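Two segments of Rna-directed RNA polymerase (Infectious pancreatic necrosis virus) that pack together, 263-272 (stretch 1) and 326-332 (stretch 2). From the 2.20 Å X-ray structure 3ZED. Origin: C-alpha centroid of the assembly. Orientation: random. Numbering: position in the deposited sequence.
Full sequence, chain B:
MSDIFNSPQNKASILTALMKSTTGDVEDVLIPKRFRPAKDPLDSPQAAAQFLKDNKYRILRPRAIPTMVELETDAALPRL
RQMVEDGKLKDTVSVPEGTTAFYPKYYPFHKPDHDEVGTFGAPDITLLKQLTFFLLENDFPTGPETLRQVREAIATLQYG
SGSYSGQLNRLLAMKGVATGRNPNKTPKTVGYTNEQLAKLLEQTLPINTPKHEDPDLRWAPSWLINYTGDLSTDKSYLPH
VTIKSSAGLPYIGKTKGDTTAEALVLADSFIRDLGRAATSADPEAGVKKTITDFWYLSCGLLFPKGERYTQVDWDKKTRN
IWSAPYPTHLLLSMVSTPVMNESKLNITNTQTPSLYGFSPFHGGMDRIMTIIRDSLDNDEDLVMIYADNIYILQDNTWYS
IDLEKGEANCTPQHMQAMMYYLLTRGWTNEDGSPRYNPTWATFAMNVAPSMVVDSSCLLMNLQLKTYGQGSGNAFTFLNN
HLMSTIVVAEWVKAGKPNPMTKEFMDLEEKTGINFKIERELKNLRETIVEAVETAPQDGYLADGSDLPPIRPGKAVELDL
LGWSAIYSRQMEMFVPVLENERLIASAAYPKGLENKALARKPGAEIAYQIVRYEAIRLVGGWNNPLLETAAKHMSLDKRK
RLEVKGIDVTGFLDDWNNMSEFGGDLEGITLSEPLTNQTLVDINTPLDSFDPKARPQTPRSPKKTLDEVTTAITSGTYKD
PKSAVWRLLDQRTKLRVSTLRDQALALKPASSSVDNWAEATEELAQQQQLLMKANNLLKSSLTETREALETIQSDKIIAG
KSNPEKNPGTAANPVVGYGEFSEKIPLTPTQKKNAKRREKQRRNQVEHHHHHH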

ATOM      1  N   ALA B 263     -16.449 -10.513 -11.768  1.00 60.63           N
ATOM      2  CA  ALA B 263     -16.154  -9.262 -11.056  1.00 58.28           C
ATOM      3  C   ALA B 263     -16.983  -8.105 -11.601  1.00 61.70           C
ATOM      4  O   ALA B 263     -17.610  -7.407 -10.820  1.00 60.90           O
ATOM      5  CB  ALA B 263     -14.684  -8.941 -11.163  1.00 56.90           C
ATOM      6  N   LEU B 264     -17.024  -7.933 -12.935  1.00 59.28           N
ATOM      7  CA  LEU B 264     -17.799  -6.893 -13.611  1.00 59.52           C
ATOM      8  C   LEU B 264     -19.275  -7.049 -13.302  1.00 66.52           C
ATOM      9  O   LEU B 264     -19.896  -6.075 -12.897  1.00 67.23           O
ATOM     10  CB  LEU B 264     -17.568  -6.913 -15.140  1.00 59.85           C
ATOM     11  CG  LEU B 264     -16.165  -6.565 -15.633  1.00 61.33           C
ATOM     12  CD1 LEU B 264     -16.022  -6.862 -17.115  1.00 61.89           C
ATOM     13  CD2 LEU B 264     -15.808  -5.117 -15.333  1.00 60.80           C
ATOM     14  N   VAL B 265     -19.820  -8.280 -13.416  1.00 63.52           N
ATOM     15  CA  VAL B 265     -21.221  -8.578 -13.127  1.00 64.46           C
ATOM     16  C   VAL B 265     -21.532  -8.191 -11.666  1.00 68.98           C
ATOM     17  O   VAL B 265     -22.495  -7.460 -11.431  1.00 71.36           O
ATOM     18  CB  VAL B 265     -21.598 -10.064 -13.449  1.00 69.31           C
ATOM     19  CG1 VAL B 265     -22.976 -10.434 -12.896  1.00 70.98           C
ATOM     20  CG2 VAL B 265     -21.543 -10.343 -14.946  1.00 69.99           C
ATOM     21  N   LEU B 266     -20.706  -8.646 -10.706  1.00 63.22           N
ATOM     22  CA  LEU B 266     -20.922  -8.385  -9.281  1.00 61.76           C
ATOM     23  C   LEU B 266     -20.744  -6.907  -8.919  1.00 62.97           C
ATOM     24  O   LEU B 266     -21.596  -6.374  -8.199  1.00 62.55           O
ATOM     25  CB  LEU B 266     -20.003  -9.262  -8.415  1.00 60.82           C
ATOM     26  CG  LEU B 266     -20.312 -10.767  -8.378  1.00 67.42           C
ATOM     27  CD1 LEU B 266     -19.363 -11.478  -7.448  1.00 66.50           C
ATOM     28  CD2 LEU B 266     -21.794 -11.055  -7.962  1.00 71.73           C
ATOM     29  N   ALA B 267     -19.659  -6.248  -9.415  1.00 57.40           N
ATOM     30  CA  ALA B 267     -19.400  -4.823  -9.157  1.00 56.18           C
ATOM     31  C   ALA B 267     -20.502  -3.962  -9.776  1.00 61.94           C
ATOM     32  O   ALA B 267     -20.988  -3.062  -9.095  1.00 62.32           O
ATOM     33  CB  ALA B 267     -18.035  -4.406  -9.680  1.00 55.58           C
ATOM     34  N   ASP B 268     -20.960  -4.290 -11.013  1.00 59.05           N
ATOM     35  CA  ASP B 268     -22.065  -3.600 -11.684  1.00 60.59           C
ATOM     36  C   ASP B 268     -23.345  -3.666 -10.865  1.00 64.63           C
ATOM     37  O   ASP B 268     -23.980  -2.640 -10.619  1.00 64.84           O
ATOM     38  CB  ASP B 268     -22.363  -4.233 -13.061  1.00 64.13           C
ATOM     39  CG  ASP B 268     -21.506  -3.814 -14.236  1.00 72.78           C
ATOM     40  OD1 ASP B 268     -20.362  -3.348 -14.010  1.00 71.40           O
ATOM     41  OD2 ASP B 268     -21.949  -4.016 -15.386  1.00 78.33           O
ATOM     42  N   SER B 269     -23.731  -4.890 -10.464  1.00 61.72           N
ATOM     43  CA  SER B 269     -24.966  -5.154  -9.726  1.00 63.14           C
ATOM     44  C   SER B 269     -24.956  -4.479  -8.363  1.00 65.59           C
ATOM     45  O   SER B 269     -25.982  -3.940  -7.968  1.00 66.30           O
ATOM     46  CB  SER B 269     -25.193  -6.655  -9.568  1.00 67.60           C
ATOM     47  OG  SER B 269     -25.255  -7.310 -10.825  1.00 78.67           O
ATOM     48  N   PHE B 270     -23.802  -4.474  -7.667  1.00 59.69           N
ATOM     49  CA  PHE B 270     -23.713  -3.857  -6.351  1.00 58.47           C
ATOM     50  C   PHE B 270     -23.921  -2.339  -6.415  1.00 63.57           C
ATOM     51  O   PHE B 270     -24.741  -1.831  -5.659  1.00 63.91           O
ATOM     52  CB  PHE B 270     -22.373  -4.184  -5.652  1.00 57.50           C
ATOM     53  CG  PHE B 270     -22.272  -3.608  -4.259  1.00 57.36           C
ATOM     54  CD1 PHE B 270     -23.103  -4.062  -3.236  1.00 60.31           C
ATOM     55  CD2 PHE B 270     -21.363  -2.590  -3.975  1.00 58.16           C
ATOM     56  CE1 PHE B 270     -23.011  -3.525  -1.944  1.00 60.91           C
ATOM     57  CE2 PHE B 270     -21.268  -2.050  -2.680  1.00 60.03           C
ATOM     58  CZ  PHE B 270     -22.093  -2.521  -1.676  1.00 58.78           C
ATOM     59  N   ILE B 271     -23.187  -1.626  -7.296  1.00 61.22           N
ATOM     60  CA  ILE B 271     -23.274  -0.165  -7.425  1.00 61.68           C
ATOM     61  C   ILE B 271     -24.677   0.258  -7.965  1.00 69.54           C
ATOM     62  O   ILE B 271     -25.215   1.266  -7.495  1.00 69.97           O
ATOM     63  CB  ILE B 271     -22.076   0.446  -8.248  1.00 63.39           C
ATOM     64  CG1 ILE B 271     -21.955   1.986  -8.078  1.00 63.40           C
ATOM     65  CG2 ILE B 271     -22.074   0.052  -9.730  1.00 64.27           C
ATOM     66  CD1 ILE B 271     -21.501   2.453  -6.703  1.00 64.39           C
ATOM     67  N   ARG B 272     -25.274  -0.537  -8.892  1.00 68.42           N
ATOM     68  CA  ARG B 272     -26.599  -0.269  -9.471  1.00 70.33           C
ATOM     69  C   ARG B 272     -27.703  -0.474  -8.432  1.00 75.71           C
ATOM     70  O   ARG B 272     -28.593   0.372  -8.320  1.00 76.25           O
ATOM     71  CB  ARG B 272     -26.828  -1.158 -10.704  1.00 71.49           C
ATOM     72  CG  ARG B 272     -28.274  -1.215 -11.245  1.00 78.50           C
ATOM     73  CD  ARG B 272     -28.368  -1.824 -12.636  1.00 79.36           C
ATOM     74  NE  ARG B 272     -27.578  -3.051 -12.756  1.00 87.04           N
ATOM     75  CZ  ARG B 272     -26.536  -3.192 -13.566  1.00 96.24           C
ATOM     76  NH1 ARG B 272     -26.170  -2.198 -14.369  1.00 79.06           N
ATOM     77  NH2 ARG B 272     -25.863  -4.336 -13.598  1.00 84.01           N
ATOM     78  N   TYR B 326     -12.519  -9.148  -5.429  1.00 46.16           N
ATOM     79  CA  TYR B 326     -12.269  -8.477  -6.704  1.00 46.33           C
ATOM     80  C   TYR B 326     -13.293  -7.328  -6.975  1.00 50.82           C
ATOM     81  O   TYR B 326     -12.825  -6.225  -7.260  1.00 50.49           O
ATOM     82  CB  TYR B 326     -12.247  -9.509  -7.861  1.00 48.09           C
ATOM     83  CG  TYR B 326     -11.751  -9.027  -9.213  1.00 49.33           C
ATOM     84  CD1 TYR B 326     -11.288  -7.723  -9.392  1.00 50.41           C
ATOM     85  CD2 TYR B 326     -11.657  -9.901 -10.292  1.00 50.80           C
ATOM     86  CE1 TYR B 326     -10.807  -7.289 -10.626  1.00 51.58           C
ATOM     87  CE2 TYR B 326     -11.177  -9.477 -11.531  1.00 51.55           C
ATOM     88  CZ  TYR B 326     -10.762  -8.168 -11.695  1.00 58.30           C
ATOM     89  OH  TYR B 326     -10.341  -7.740 -12.930  1.00 61.74           O
ATOM     90  N   PRO B 327     -14.636  -7.502  -6.847  1.00 49.08           N
ATOM     91  CA  PRO B 327     -15.555  -6.375  -7.143  1.00 49.74           C
ATOM     92  C   PRO B 327     -15.344  -5.159  -6.232  1.00 53.13           C
ATOM     93  O   PRO B 327     -15.374  -4.036  -6.730  1.00 52.30           O
ATOM     94  CB  PRO B 327     -16.947  -6.991  -6.941  1.00 52.70           C
ATOM     95  CG  PRO B 327     -16.745  -8.447  -7.112  1.00 57.54           C
ATOM     96  CD  PRO B 327     -15.404  -8.721  -6.515  1.00 52.00           C
ATOM     97  N   THR B 328     -15.086  -5.382  -4.916  1.00 49.63           N
ATOM     98  CA  THR B 328     -14.843  -4.308  -3.929  1.00 48.17           C
ATOM     99  C   THR B 328     -13.571  -3.529  -4.305  1.00 48.82           C
ATOM    100  O   THR B 328     -13.613  -2.296  -4.328  1.00 46.72           O
ATOM    101  CB  THR B 328     -14.778  -4.886  -2.511  1.00 48.36           C
ATOM    102  OG1 THR B 328     -16.024  -5.509  -2.254  1.00 50.68           O
ATOM    103  CG2 THR B 328     -14.532  -3.829  -1.446  1.00 40.97           C
ATOM    104  N   HIS B 329     -12.469  -4.253  -4.621  1.00 44.97           N
ATOM    105  CA  HIS B 329     -11.183  -3.674  -5.029  1.00 44.19           C
ATOM    106  C   HIS B 329     -11.355  -2.792  -6.283  1.00 50.13           C
ATOM    107  O   HIS B 329     -10.803  -1.697  -6.330  1.00 51.72           O
ATOM    108  CB  HIS B 329     -10.141  -4.778  -5.287  1.00 44.35           C
ATOM    109  CG  HIS B 329      -8.833  -4.230  -5.750  1.00 47.09           C
ATOM    110  ND1 HIS B 329      -7.990  -3.551  -4.879  1.00 47.98           N
ATOM    111  CD2 HIS B 329      -8.286  -4.215  -6.988  1.00 48.70           C
ATOM    112  CE1 HIS B 329      -6.959  -3.163  -5.607  1.00 46.39           C
ATOM    113  NE2 HIS B 329      -7.081  -3.550  -6.875  1.00 47.32           N
ATOM    114  N   LEU B 330     -12.143  -3.261  -7.266  1.00 45.65           N
ATOM    115  CA  LEU B 330     -12.408  -2.573  -8.528  1.00 45.76           C
ATOM    116  C   LEU B 330     -13.148  -1.237  -8.288  1.00 48.76           C
ATOM    117  O   LEU B 330     -12.728  -0.205  -8.804  1.00 45.92           O
ATOM    118  CB  LEU B 330     -13.228  -3.518  -9.436  1.00 47.57           C
ATOM    119  CG  LEU B 330     -13.381  -3.191 -10.934  1.00 53.76           C
ATOM    120  CD1 LEU B 330     -12.003  -3.025 -11.641  1.00 52.81           C
ATOM    121  CD2 LEU B 330     -14.214  -4.264 -11.621  1.00 56.11           C
ATOM    122  N   LEU B 331     -14.211  -1.254  -7.461  1.00 48.45           N
ATOM    123  CA  LEU B 331     -15.015  -0.062  -7.128  1.00 48.54           C
ATOM    124  C   LEU B 331     -14.198   0.985  -6.339  1.00 51.03           C
ATOM    125  O   LEU B 331     -14.283   2.171  -6.646  1.00 50.84           O
ATOM    126  CB  LEU B 331     -16.277  -0.455  -6.344  1.00 48.68           C
ATOM    127  CG  LEU B 331     -17.330  -1.286  -7.089  1.00 53.46           C
ATOM    128  CD1 LEU B 331     -18.348  -1.880  -6.103  1.00 54.27           C
ATOM    129  CD2 LEU B 331     -18.039  -0.472  -8.170  1.00 55.39           C
ATOM    130  N   LEU B 332     -13.384   0.543  -5.369  1.00 46.36           N
ATOM    131  CA  LEU B 332     -12.524   1.426  -4.582  1.00 44.53           C
ATOM    132  C   LEU B 332     -11.441   2.078  -5.460  1.00 46.44           C
ATOM    133  O   LEU B 332     -11.201   3.282  -5.352  1.00 45.44           O
ATOM    134  CB  LEU B 332     -11.832   0.653  -3.418  1.00 43.04           C
ATOM    135  CG  LEU B 332     -12.681   0.197  -2.235  1.00 47.26           C
ATOM    136  CD1 LEU B 332     -11.850  -0.559  -1.252  1.00 45.82           C
ATOM    137  CD2 LEU B 332     -13.345   1.365  -1.534  1.00 49.90           C
TER

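Two helical segments, 263-272 and 326-332, cross at 63° with their axes 8.6 Å apart at closest approach, and pack through apolar contacts, with no hydrogen bond between them. Within each stretch, i to i+4 backbone bonds hold the helix, such as Ala 267 N to Ala 263 O (2.7 Å) and Leu 331 N to Pro 327 O (3.1 Å).

The nearest CA atoms are those of Ala 267 and Pro 327, 4.6 Å apart. Ala 267 presents only a methyl here, its CB lying 3.9 Å from Pro 327 CB, and the proline ring fits against the first helix beside it. Pro 327 CB lies 3.7 Å from Ala 267 N, while Pro 327 CG reaches 3.6 Å from Leu 266 CB and 3.9 Å from Ala 263 O. The ring thus occupies a shallow hollow formed by backbone and side-chain atoms of three residues.

One turn earlier in the first helix, Ala 263 is the bump, and Tyr 326, next to Pro 327, is the flat surface. Ala 263 CB sits over one face of the tyrosine ring, 3.3 Å from Tyr 326 CD2, in a CH-pi contact that brings the methyl against the aromatic pi cloud.

Leu 331 buries the most area of any residue in the contact. Its branched end fits among Ala 267, Phe 270 and Ile 271: Leu 331 CD2 lies 4.0 Å from Ala 267 O and 4.1 Å from Ile 271 CB, and Leu 331 CD1 meets the edge of the Phe 270 ring, 3.8 Å from Phe 270 CD2. Leu 330 adds a looser contact, its CD2 atom lying 4.3 Å from Ala 267 CB and 4.1 Å from Leu 264 CD2. Although the CA-to-CB bond of Leu 264 points away, its side chain ends nearer the partner helix, widening the apolar seam.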